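Local coordinates for probable TonB-dependent siderophore receptor PiuA (Acinetobacter baumannii, PDB 5FP1), which probably binds iron-chelating siderophores at the outer membrane as the first step of iron uptake, and may bind ferric enterobactin with micromolar affinity, at residues N321-D326 and T360-Y365; D263-E268 and S295-V300; E518-F523 and T545-T550. All blocks are in the same frame, centred on the assembly; numbering follows the deposited sequence.

Contact 1 (N321-D326 and T360-Y365); sequences NSAITD and TDKGGY. With C8E ((hydroxyethyloxy)tri(ethyloxy)octane), chain D; C8E ((hydroxyethyloxy)tri(ethyloxy)octane), chain G.
Ser322 OG is held by two groups: it accepts the backbone N-H of Tyr365 (Tyr365 N to Ser322 OG 3.0 Å, 161° at the hydrogen) and donates to water 1, which passes a bond on to Tyr365 O. A side chain thus takes up a backbone N-H next to the antiparallel pairs of this barrel hairpin, Ile324 with Gly363 and Asp326 with Asp361. Ile324 CD1 sits over one face of the tyrosine ring, 3.8 Å from its centroid and displaced toward the rim, a CH-pi contact between side chains that cross at about a right angle; Ser322 CB lies at the edge, in the ring plane. Tyr365 OH bonds to Asp298 on strand 284-304. Beside the isoleucine, detergent carbon C4 of C8E chain D rests 3.8 Å from Gly363 CA. On the other face, Thr325 CG2 packs on Lys362 CG at 3.8 Å. Lys362 NZ forms a salt bridge with Asp411 and reaches water 2 (2.7 Å), which donates to Ser322 O. The Ile324 face therefore mixes detergent and aromatic packing with two acidic residues, Asp361 and Asp326, the latter paired with Lys294; this is consistent with an outer barrel surface, and the Thr325 face with an inner one.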
loop_
_atom_site.group_PDB
_atom_site.type_symbol
_atom_site.label_atom_id
_atom_site.label_comp_id
_atom_site.label_asym_id
_atom_site.label_seq_id
_atom_site.Cartn_x
_atom_site.Cartn_y
_atom_site.Cartn_z
ATOM N N ASN A 321 -17.476 -13.529 0.072
ATOM C CA ASN A 321 -16.727 -12.778 -0.926
ATOM C C ASN A 321 -15.599 -13.682 -1.402
ATOM O O ASN A 321 -14.991 -14.406 -0.607
ATOM C CB ASN A 321 -16.127 -11.496 -0.356
ATOM C CG ASN A 321 -17.197 -10.422 -0.052
ATOM O OD1 ASN A 321 -18.170 -10.276 -0.764
ATOM N ND2 ASN A 321 -16.997 -9.701 0.977
ATOM N N SER A 322 -15.350 -13.689 -2.704
ATOM C CA SER A 322 -14.341 -14.556 -3.265
ATOM C C SER A 322 -13.767 -13.980 -4.544
ATOM O O SER A 322 -14.376 -13.109 -5.192
ATOM C CB SER A 322 -14.902 -15.944 -3.565
ATOM O OG SER A 322 -15.693 -15.932 -4.739
ATOM N N ALA A 323 -12.582 -14.473 -4.882
ATOM C CA ALA A 323 -11.979 -14.277 -6.202
ATOM C C ALA A 323 -10.869 -15.301 -6.417
ATOM O O ALA A 323 -10.285 -15.811 -5.464
ATOM C CB ALA A 323 -11.409 -12.873 -6.341
ATOM N N ILE A 324 -10.571 -15.563 -7.682
ATOM C CA ILE A 324 -9.445 -16.382 -8.079
ATOM C C ILE A 324 -8.785 -15.641 -9.218
ATOM O O ILE A 324 -9.402 -15.448 -10.274
ATOM C CB ILE A 324 -9.883 -17.761 -8.624
ATOM C CG1 ILE A 324 -10.872 -18.463 -7.685
ATOM C CG2 ILE A 324 -8.644 -18.632 -8.887
ATOM C CD1 ILE A 324 -11.620 -19.623 -8.348
ATOM N N THR A 325 -7.572 -15.156 -9.003
ATOM C CA THR A 325 -6.889 -14.397 -10.028
ATOM C C THR A 325 -5.531 -15.005 -10.333
ATOM O O THR A 325 -4.830 -15.510 -9.429
ATOM C CB THR A 325 -6.710 -12.904 -9.676
ATOM O OG1 THR A 325 -5.941 -12.738 -8.459
ATOM C CG2 THR A 325 -8.079 -12.233 -9.532
ATOM N N ASP A 326 -5.127 -14.836 -11.582
ATOM C CA ASP A 326 -3.810 -15.300 -12.033
ATOM C C ASP A 326 -3.298 -14.295 -13.037
ATOM O O ASP A 326 -3.873 -14.121 -14.115
ATOM C CB ASP A 326 -3.919 -16.684 -12.660
ATOM C CG ASP A 326 -2.555 -17.284 -13.024
ATOM O OD1 ASP A 326 -1.584 -16.550 -13.216
ATOM O OD2 ASP A 326 -2.473 -18.507 -13.152
ATOM N N THR A 360 -4.315 -11.041 -17.135
ATOM C CA THR A 360 -4.950 -11.559 -15.897
ATOM C C THR A 360 -6.162 -12.369 -16.260
ATOM O O THR A 360 -6.980 -11.920 -17.074
ATOM C CB THR A 360 -5.410 -10.393 -14.969
ATOM O OG1 THR A 360 -4.268 -9.635 -14.572
ATOM C CG2 THR A 360 -6.104 -10.907 -13.685
ATOM N N ASP A 361 -6.265 -13.564 -15.669
ATOM C CA ASP A 361 -7.493 -14.342 -15.649
ATOM C C ASP A 361 -8.185 -14.162 -14.299
ATOM O O ASP A 361 -7.533 -14.202 -13.254
ATOM C CB ASP A 361 -7.183 -15.836 -15.838
ATOM C CG ASP A 361 -6.757 -16.180 -17.272
ATOM O OD1 ASP A 361 -7.130 -15.454 -18.196
ATOM O OD2 ASP A 361 -6.087 -17.211 -17.471
ATOM N N LYS A 362 -9.501 -13.981 -14.305
ATOM C CA LYS A 362 -10.240 -13.827 -13.057
ATOM C C LYS A 362 -11.474 -14.695 -13.019
ATOM O O LYS A 362 -12.272 -14.726 -13.980
ATOM C CB LYS A 362 -10.647 -12.355 -12.835
ATOM C CG LYS A 362 -11.295 -12.068 -11.473
ATOM C CD LYS A 362 -12.813 -12.196 -11.443
ATOM C CE LYS A 362 -13.386 -11.944 -10.049
ATOM N NZ LYS A 362 -14.858 -12.118 -9.929
ATOM N N GLY A 363 -11.663 -15.348 -11.869
ATOM C CA GLY A 363 -12.885 -16.098 -11.580
ATOM C C GLY A 363 -13.278 -15.885 -10.125
ATOM O O GLY A 363 -12.696 -15.031 -9.395
ATOM N N GLY A 364 -14.214 -16.700 -9.676
ATOM C CA GLY A 364 -14.645 -16.672 -8.286
ATOM C C GLY A 364 -15.337 -17.972 -8.003
ATOM O O GLY A 364 -15.307 -18.901 -8.846
ATOM N N TYR A 365 -15.988 -18.052 -6.852
ATOM C CA TYR A 365 -16.613 -19.309 -6.423
ATOM C C TYR A 365 -18.114 -19.229 -6.444
ATOM O O TYR A 365 -18.709 -18.214 -6.026
ATOM C CB TYR A 365 -16.116 -19.758 -5.039
ATOM C CG TYR A 365 -14.677 -20.225 -5.063
ATOM C CD1 TYR A 365 -14.337 -21.505 -5.492
ATOM C CD2 TYR A 365 -13.648 -19.373 -4.687
ATOM C CE1 TYR A 365 -13.020 -21.923 -5.534
ATOM C CE2 TYR A 365 -12.340 -19.785 -4.717
ATOM C CZ TYR A 365 -12.023 -21.055 -5.156
ATOM O OH TYR A 365 -10.695 -21.412 -5.202
HETATM C C1 C8E D . -7.253 -18.042 -12.549
HETATM C C2 C8E D . -8.725 -17.702 -12.661
HETATM C C3 C8E D . -9.486 -18.965 -13.045
HETATM C C4 C8E D . -10.710 -19.164 -12.175
HETATM C C5 C8E D . -11.786 -19.978 -12.878
HETATM C C6 C8E D . -11.299 -21.340 -13.339
HETATM C C7 C8E D . -12.455 -22.084 -13.984
HETATM C C8 C8E D . -12.516 -23.541 -13.555
HETATM O O9 C8E D . -13.642 -24.141 -14.202
HETATM C C1 C8E G . -11.051 -16.699 -16.759
HETATM C C2 C8E G . -10.854 -16.629 -18.271
HETATM C C3 C8E G . -12.074 -16.033 -18.953
HETATM C C4 C8E G . -11.968 -15.993 -20.472
HETATM C C5 C8E G . -12.601 -14.731 -21.056
HETATM C C6 C8E G . -13.140 -14.968 -22.475
HETATM C C7 C8E G . -12.077 -14.889 -23.565
HETATM C C8 C8E G . -12.738 -14.925 -24.945
HETATM O O9 C8E G . -12.223 -13.889 -25.782
HETATM O O HOH W 1 -18.537 -15.772 -5.013
HETATM O O HOH W 2 -15.742 -12.740 -7.428
#

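Contact 2 (D263-E268 and S295-V300); sequences DFQKQE and SKNDYV
Asn297 and Gln265 meet on the inward face of an antiparallel beta hairpin of the TonB-dependent receptor barrel, formed by strands 264-279 and 284-304. Backbone bonding follows the antiparallel pattern: the hydrogen-bonded pairs are Phe264 with Val300, Lys266 with Asp298 and Glu268 with Lys296, among them Lys266 N to Asp298 O at 2.8 Å. Between these pairs, CA-H groups of Gln265, Gln267, Asn297 and Tyr299 approach carbonyl oxygens of the other strand.

Amide bonding dominates the face carrying Gln265 and Gln267. Gln265 NE2 donates to Asn297 OD1 over 3.0 Å in a nearly straight bond (169°) that falls on a lone pair, the two amides being almost coplanar. Asn297 CG stands anti to its backbone N (chi1 -165°), which carries CG to the side of the glutamines. Gln267 NE2 adds a weak bond to the same oxygen at 3.3 Å, its amide turned 79° from that of Asn297. Both glutamines also bond to the plug, Gln265 NE2 to Asn81 and Gln267 OE1 to the backbone N of Asn108, so this patch of barrel wall is joined to the plug by an amide network.

Aromatic and apolar packing involves both faces. The CB of Tyr299 lies against the side chain of Gln265, and its hydroxyl bonds to Trp501. On the face opposite the glutamines, Val300 CG2 touches Phe264 CE2 at 3.6 Å, while the backbone N of Val300 lies over the centre of the ring. Asp298, the partner of Tyr365, meets the edge of that ring: its carboxylate stands nearly perpendicular to the phenyl plane, and OD1 comes within 3.5 Å of Phe264 CE1.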
loop_
_atom_site.group_PDB
_atom_site.type_symbol
_atom_site.label_atom_id
_atom_site.label_comp_id
_atom_site.label_asym_id
_atom_site.label_seq_id
_atom_site.Cartn_x
_atom_site.Cartn_y
_atom_site.Cartn_z
ATOM N N ASP A 263 -13.633 -20.481 4.769
ATOM C CA ASP A 263 -12.861 -19.327 4.308
ATOM C C ASP A 263 -11.384 -19.704 4.187
ATOM O O ASP A 263 -10.890 -20.568 4.914
ATOM C CB ASP A 263 -12.966 -18.178 5.308
ATOM C CG ASP A 263 -14.383 -17.599 5.436
ATOM O OD1 ASP A 263 -15.273 -17.847 4.580
ATOM O OD2 ASP A 263 -14.568 -16.827 6.395
ATOM N N PHE A 264 -10.676 -19.046 3.288
ATOM C CA PHE A 264 -9.242 -19.299 3.111
ATOM C C PHE A 264 -8.671 -18.183 2.252
ATOM O O PHE A 264 -9.404 -17.473 1.566
ATOM C CB PHE A 264 -8.975 -20.663 2.435
ATOM C CG PHE A 264 -9.587 -20.775 1.054
ATOM C CD1 PHE A 264 -8.880 -20.371 -0.077
ATOM C CD2 PHE A 264 -10.869 -21.245 0.895
ATOM C CE1 PHE A 264 -9.470 -20.420 -1.335
ATOM C CE2 PHE A 264 -11.441 -21.333 -0.360
ATOM C CZ PHE A 264 -10.750 -20.901 -1.465
ATOM N N GLN A 265 -7.357 -18.052 2.265
ATOM C CA GLN A 265 -6.703 -17.207 1.283
ATOM C C GLN A 265 -5.319 -17.715 1.033
ATOM O O GLN A 265 -4.544 -17.934 1.964
ATOM C CB GLN A 265 -6.654 -15.742 1.746
ATOM C CG GLN A 265 -5.958 -14.785 0.768
ATOM C CD GLN A 265 -6.482 -13.353 0.888
ATOM O OE1 GLN A 265 -6.857 -12.909 1.979
ATOM N NE2 GLN A 265 -6.547 -12.634 -0.253
ATOM N N LYS A 266 -5.013 -17.874 -0.237
ATOM C CA LYS A 266 -3.708 -18.319 -0.673
ATOM C C LYS A 266 -3.177 -17.376 -1.747
ATOM O O LYS A 266 -3.796 -17.177 -2.797
ATOM C CB LYS A 266 -3.824 -19.731 -1.255
ATOM C CG LYS A 266 -4.230 -20.782 -0.227
ATOM C CD LYS A 266 -4.772 -22.044 -0.897
ATOM C CE LYS A 266 -5.068 -23.111 0.147
ATOM N NZ LYS A 266 -5.468 -24.402 -0.482
ATOM N N GLN A 267 -2.055 -16.743 -1.447
ATOM C CA GLN A 267 -1.403 -15.875 -2.396
ATOM C C GLN A 267 -0.087 -16.509 -2.788
ATOM O O GLN A 267 0.604 -17.126 -1.962
ATOM C CB GLN A 267 -1.179 -14.491 -1.770
ATOM C CG GLN A 267 -2.471 -13.833 -1.297
ATOM C CD GLN A 267 -2.319 -12.376 -0.927
ATOM O OE1 GLN A 267 -1.259 -11.926 -0.499
ATOM N NE2 GLN A 267 -3.388 -11.625 -1.090
ATOM N N GLU A 268 0.309 -16.265 -4.020
ATOM C CA GLU A 268 1.599 -16.736 -4.503
ATOM C C GLU A 268 2.170 -15.741 -5.489
ATOM O O GLU A 268 1.537 -15.412 -6.480
ATOM C CB GLU A 268 1.454 -18.107 -5.175
ATOM C CG GLU A 268 2.794 -18.685 -5.608
ATOM C CD GLU A 268 2.664 -20.051 -6.292
ATOM O OE1 GLU A 268 1.630 -20.736 -6.132
ATOM O OE2 GLU A 268 3.606 -20.444 -6.995
ATOM N N SER A 295 1.542 -13.420 -10.314
ATOM C CA SER A 295 0.841 -13.141 -9.069
ATOM C C SER A 295 -0.497 -13.870 -9.057
ATOM O O SER A 295 -1.328 -13.672 -9.959
ATOM C CB SER A 295 0.620 -11.624 -8.916
ATOM O OG SER A 295 0.043 -11.316 -7.649
ATOM N N LYS A 296 -0.689 -14.714 -8.044
ATOM C CA LYS A 296 -1.930 -15.459 -7.863
ATOM C C LYS A 296 -2.593 -15.124 -6.546
ATOM O O LYS A 296 -1.925 -14.882 -5.553
ATOM C CB LYS A 296 -1.651 -16.971 -7.924
ATOM C CG LYS A 296 -0.976 -17.362 -9.228
ATOM C CD LYS A 296 -0.635 -18.849 -9.323
ATOM C CE LYS A 296 -1.893 -19.682 -9.401
ATOM N NZ LYS A 296 -1.655 -20.958 -10.136
ATOM N N ASN A 297 -3.921 -15.121 -6.551
ATOM C CA ASN A 297 -4.703 -14.851 -5.372
ATOM C C ASN A 297 -5.935 -15.729 -5.449
ATOM O O ASN A 297 -6.607 -15.793 -6.493
ATOM C CB ASN A 297 -5.063 -13.346 -5.354
ATOM C CG ASN A 297 -5.579 -12.841 -4.016
ATOM O OD1 ASN A 297 -5.447 -13.477 -2.946
ATOM N ND2 ASN A 297 -6.150 -11.625 -4.065
ATOM N N ASP A 298 -6.239 -16.409 -4.358
ATOM C CA ASP A 298 -7.334 -17.372 -4.324
ATOM C C ASP A 298 -7.930 -17.273 -2.931
ATOM O O ASP A 298 -7.250 -17.576 -1.953
ATOM C CB ASP A 298 -6.778 -18.781 -4.595
ATOM C CG ASP A 298 -7.851 -19.841 -4.714
ATOM O OD1 ASP A 298 -9.050 -19.533 -4.721
ATOM O OD2 ASP A 298 -7.485 -21.023 -4.812
ATOM N N TYR A 299 -9.153 -16.767 -2.831
ATOM C CA TYR A 299 -9.712 -16.468 -1.542
ATOM C C TYR A 299 -11.224 -16.574 -1.431
ATOM O O TYR A 299 -11.975 -16.390 -2.410
ATOM C CB TYR A 299 -9.264 -15.087 -1.051
ATOM C CG TYR A 299 -9.829 -13.910 -1.804
ATOM C CD1 TYR A 299 -11.139 -13.485 -1.610
ATOM C CD2 TYR A 299 -9.036 -13.189 -2.684
ATOM C CE1 TYR A 299 -11.647 -12.382 -2.278
ATOM C CE2 TYR A 299 -9.545 -12.097 -3.375
ATOM C CZ TYR A 299 -10.849 -11.694 -3.171
ATOM O OH TYR A 299 -11.337 -10.617 -3.893
ATOM N N VAL A 300 -11.633 -16.876 -0.209
ATOM C CA VAL A 300 -13.019 -16.814 0.261
ATOM C C VAL A 300 -12.988 -16.212 1.657
ATOM O O VAL A 300 -12.294 -16.728 2.547
ATOM C CB VAL A 300 -13.660 -18.223 0.366
ATOM C CG1 VAL A 300 -14.989 -18.145 1.112
ATOM C CG2 VAL A 300 -13.863 -18.808 -1.018
#

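Contact 3 (E518-F523 and T545-T550); sequences EEAQTF and TEKQNT
Gln521 and Glu546 lie side by side and point the same way from their paired strands. The first torsion puts CG between backbone N and carbonyl carbon in both (chi1 65° and 64°), and the chains then extend together until Gln521 NE2 donates to Glu546 OE2 at 2.9 Å. The donor approaches from well above the carboxylate plane. The other amide atom, Gln521 OE1, is bonded to Tyr488. Gln548 comes across Gln521 at about a right angle, its amide stacked on that of Gln521 with Gln548 OE1 3.5 Å from Gln521 CG. Gln548 NE2 bonds to water 3, which donates to Ala520 O.

The position of Gln548 goes with a classic beta bulge: Gln548 and Asn549 both face Glu519, and the register shifts by one. Within the bulge, Asn549 O accepts Glu519 N at 3.1 Å. Lys547 and Glu518 cross obliquely, and Lys547 NZ forms a salt bridge with Glu518 OE1 (2.8 Å) from above the carboxylate plane; the second oxygen, OE2, is bonded to Arg551 N.

On the face carrying Thr522 and Thr545, their hydroxyls share a hydrogen bond, OG1 to OG1 2.8 Å. Thr522 OG1 also bonds to Ser123 and Thr545 OG1 to Arg88, both in the plug. Polar groups therefore join the strands on both faces, and the threonine pair extends that bonding from the barrel wall to the plug.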
loop_
_atom_site.group_PDB
_atom_site.type_symbol
_atom_site.label_atom_id
_atom_site.label_comp_id
_atom_site.label_asym_id
_atom_site.label_seq_id
_atom_site.Cartn_x
_atom_site.Cartn_y
_atom_site.Cartn_z
ATOM N N GLU A 518 -9.361 10.229 -15.601
ATOM C CA GLU A 518 -9.503 11.186 -14.516
ATOM C C GLU A 518 -8.268 12.049 -14.471
ATOM O O GLU A 518 -7.194 11.621 -14.859
ATOM C CB GLU A 518 -9.667 10.465 -13.189
ATOM C CG GLU A 518 -10.947 9.636 -13.098
ATOM C CD GLU A 518 -11.173 9.097 -11.705
ATOM O OE1 GLU A 518 -10.226 8.500 -11.124
ATOM O OE2 GLU A 518 -12.291 9.254 -11.180
ATOM N N GLU A 519 -8.425 13.271 -13.987
ATOM C CA GLU A 519 -7.338 14.229 -13.956
ATOM C C GLU A 519 -7.215 14.785 -12.559
ATOM O O GLU A 519 -8.227 15.129 -11.913
ATOM C CB GLU A 519 -7.587 15.374 -14.943
ATOM C CG GLU A 519 -7.614 14.947 -16.391
ATOM C CD GLU A 519 -7.981 16.111 -17.305
ATOM O OE1 GLU A 519 -7.100 16.901 -17.637
ATOM O OE2 GLU A 519 -9.153 16.269 -17.634
ATOM N N ALA A 520 -5.984 14.839 -12.075
ATOM C CA ALA A 520 -5.710 15.303 -10.726
ATOM C C ALA A 520 -4.480 16.189 -10.750
ATOM O O ALA A 520 -3.689 16.174 -11.714
ATOM C CB ALA A 520 -5.497 14.127 -9.772
ATOM N N GLN A 521 -4.294 16.916 -9.670
ATOM C CA GLN A 521 -3.154 17.798 -9.558
ATOM C C GLN A 521 -2.825 18.104 -8.108
ATOM O O GLN A 521 -3.679 18.015 -7.211
ATOM C CB GLN A 521 -3.405 19.083 -10.364
ATOM C CG GLN A 521 -4.560 19.889 -9.790
ATOM C CD GLN A 521 -5.013 21.062 -10.650
ATOM O OE1 GLN A 521 -4.506 21.308 -11.739
ATOM N NE2 GLN A 521 -5.979 21.791 -10.148
ATOM N N THR A 522 -1.560 18.460 -7.876
ATOM C CA THR A 522 -1.098 18.902 -6.581
ATOM C C THR A 522 -0.338 20.220 -6.710
ATOM O O THR A 522 0.579 20.344 -7.530
ATOM C CB THR A 522 -0.180 17.847 -5.939
ATOM O OG1 THR A 522 -0.938 16.659 -5.664
ATOM C CG2 THR A 522 0.451 18.360 -4.630
ATOM N N PHE A 523 -0.778 21.201 -5.933
ATOM C CA PHE A 523 -0.021 22.451 -5.716
ATOM C C PHE A 523 0.538 22.425 -4.297
ATOM O O PHE A 523 -0.197 22.219 -3.328
ATOM C CB PHE A 523 -0.909 23.694 -5.899
ATOM C CG PHE A 523 -0.161 24.990 -5.557
ATOM C CD1 PHE A 523 0.769 25.514 -6.450
ATOM C CD2 PHE A 523 -0.306 25.599 -4.318
ATOM C CE1 PHE A 523 1.478 26.674 -6.148
ATOM C CE2 PHE A 523 0.412 26.748 -3.999
ATOM C CZ PHE A 523 1.304 27.282 -4.918
ATOM N N THR A 545 -4.119 18.847 -2.956
ATOM C CA THR A 545 -4.055 17.635 -3.807
ATOM C C THR A 545 -5.496 17.297 -4.109
ATOM O O THR A 545 -6.317 17.143 -3.184
ATOM C CB THR A 545 -3.337 16.492 -3.081
ATOM O OG1 THR A 545 -1.922 16.776 -3.017
ATOM C CG2 THR A 545 -3.558 15.119 -3.800
ATOM N N GLU A 546 -5.841 17.263 -5.390
ATOM C CA GLU A 546 -7.216 17.187 -5.788
ATOM C C GLU A 546 -7.415 16.414 -7.049
ATOM O O GLU A 546 -6.528 16.344 -7.905
ATOM C CB GLU A 546 -7.813 18.592 -5.990
ATOM C CG GLU A 546 -7.169 19.377 -7.100
ATOM C CD GLU A 546 -7.698 20.808 -7.202
ATOM O OE1 GLU A 546 -8.923 21.015 -7.049
ATOM O OE2 GLU A 546 -6.870 21.715 -7.424
ATOM N N LYS A 547 -8.619 15.880 -7.182
ATOM C CA LYS A 547 -9.025 15.234 -8.422
ATOM C C LYS A 547 -10.163 16.057 -9.012
ATOM O O LYS A 547 -11.338 15.839 -8.701
ATOM C CB LYS A 547 -9.433 13.782 -8.190
ATOM C CG LYS A 547 -9.645 13.027 -9.480
ATOM C CD LYS A 547 -10.235 11.652 -9.254
ATOM C CE LYS A 547 -9.250 10.674 -8.677
ATOM N NZ LYS A 547 -9.938 9.353 -8.433
ATOM N N GLN A 548 -9.792 17.029 -9.840
ATOM C CA GLN A 548 -10.741 18.022 -10.321
ATOM C C GLN A 548 -11.595 17.464 -11.450
ATOM O O GLN A 548 -12.591 18.048 -11.817
ATOM C CB GLN A 548 -9.999 19.304 -10.746
ATOM C CG GLN A 548 -9.205 19.206 -12.035
ATOM C CD GLN A 548 -7.840 18.573 -11.865
ATOM O OE1 GLN A 548 -7.465 18.147 -10.787
ATOM N NE2 GLN A 548 -7.093 18.504 -12.946
ATOM N N ASN A 549 -11.212 16.319 -12.003
ATOM C CA ASN A 549 -12.075 15.602 -12.922
ATOM C C ASN A 549 -12.162 14.160 -12.487
ATOM O O ASN A 549 -11.262 13.344 -12.783
ATOM C CB ASN A 549 -11.538 15.678 -14.357
ATOM C CG ASN A 549 -11.883 16.975 -15.021
ATOM O OD1 ASN A 549 -13.028 17.192 -15.426
ATOM N ND2 ASN A 549 -10.919 17.865 -15.102
ATOM N N THR A 550 -13.231 13.864 -11.756
ATOM C CA THR A 550 -13.484 12.542 -11.208
ATOM C C THR A 550 -14.574 11.880 -12.009
ATOM O O THR A 550 -15.576 12.530 -12.377
ATOM C CB THR A 550 -13.961 12.667 -9.750
ATOM O OG1 THR A 550 -12.945 13.293 -8.958
ATOM C CG2 THR A 550 -14.304 11.308 -9.144
HETATM O O HOH W 3 -4.395 17.472 -14.120
#

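All three contacts are hairpin pairings in the wall of one beta barrel. Contacts 1 and 2 are close, their centres 9 Å apart, because strands 284-304 and 315-341 are neighbours: Thr325 N lies 2.8 Å from Asn297 O, and the hydrogen bond from Tyr365 OH to Asp298 OD1, 2.5 Å long, links the two pairs. Contact 3 stands apart, its centre about 32 Å from that of contact 1 and about 34 Å from that of contact 2, the latter on the opposite side of the chain's centre. Contacts 2 and 3 nonetheless both bond to the plug, through different residues. Detergent touches contacts 1 and 3, and in contact 2 it lies near the Lys296 side chain.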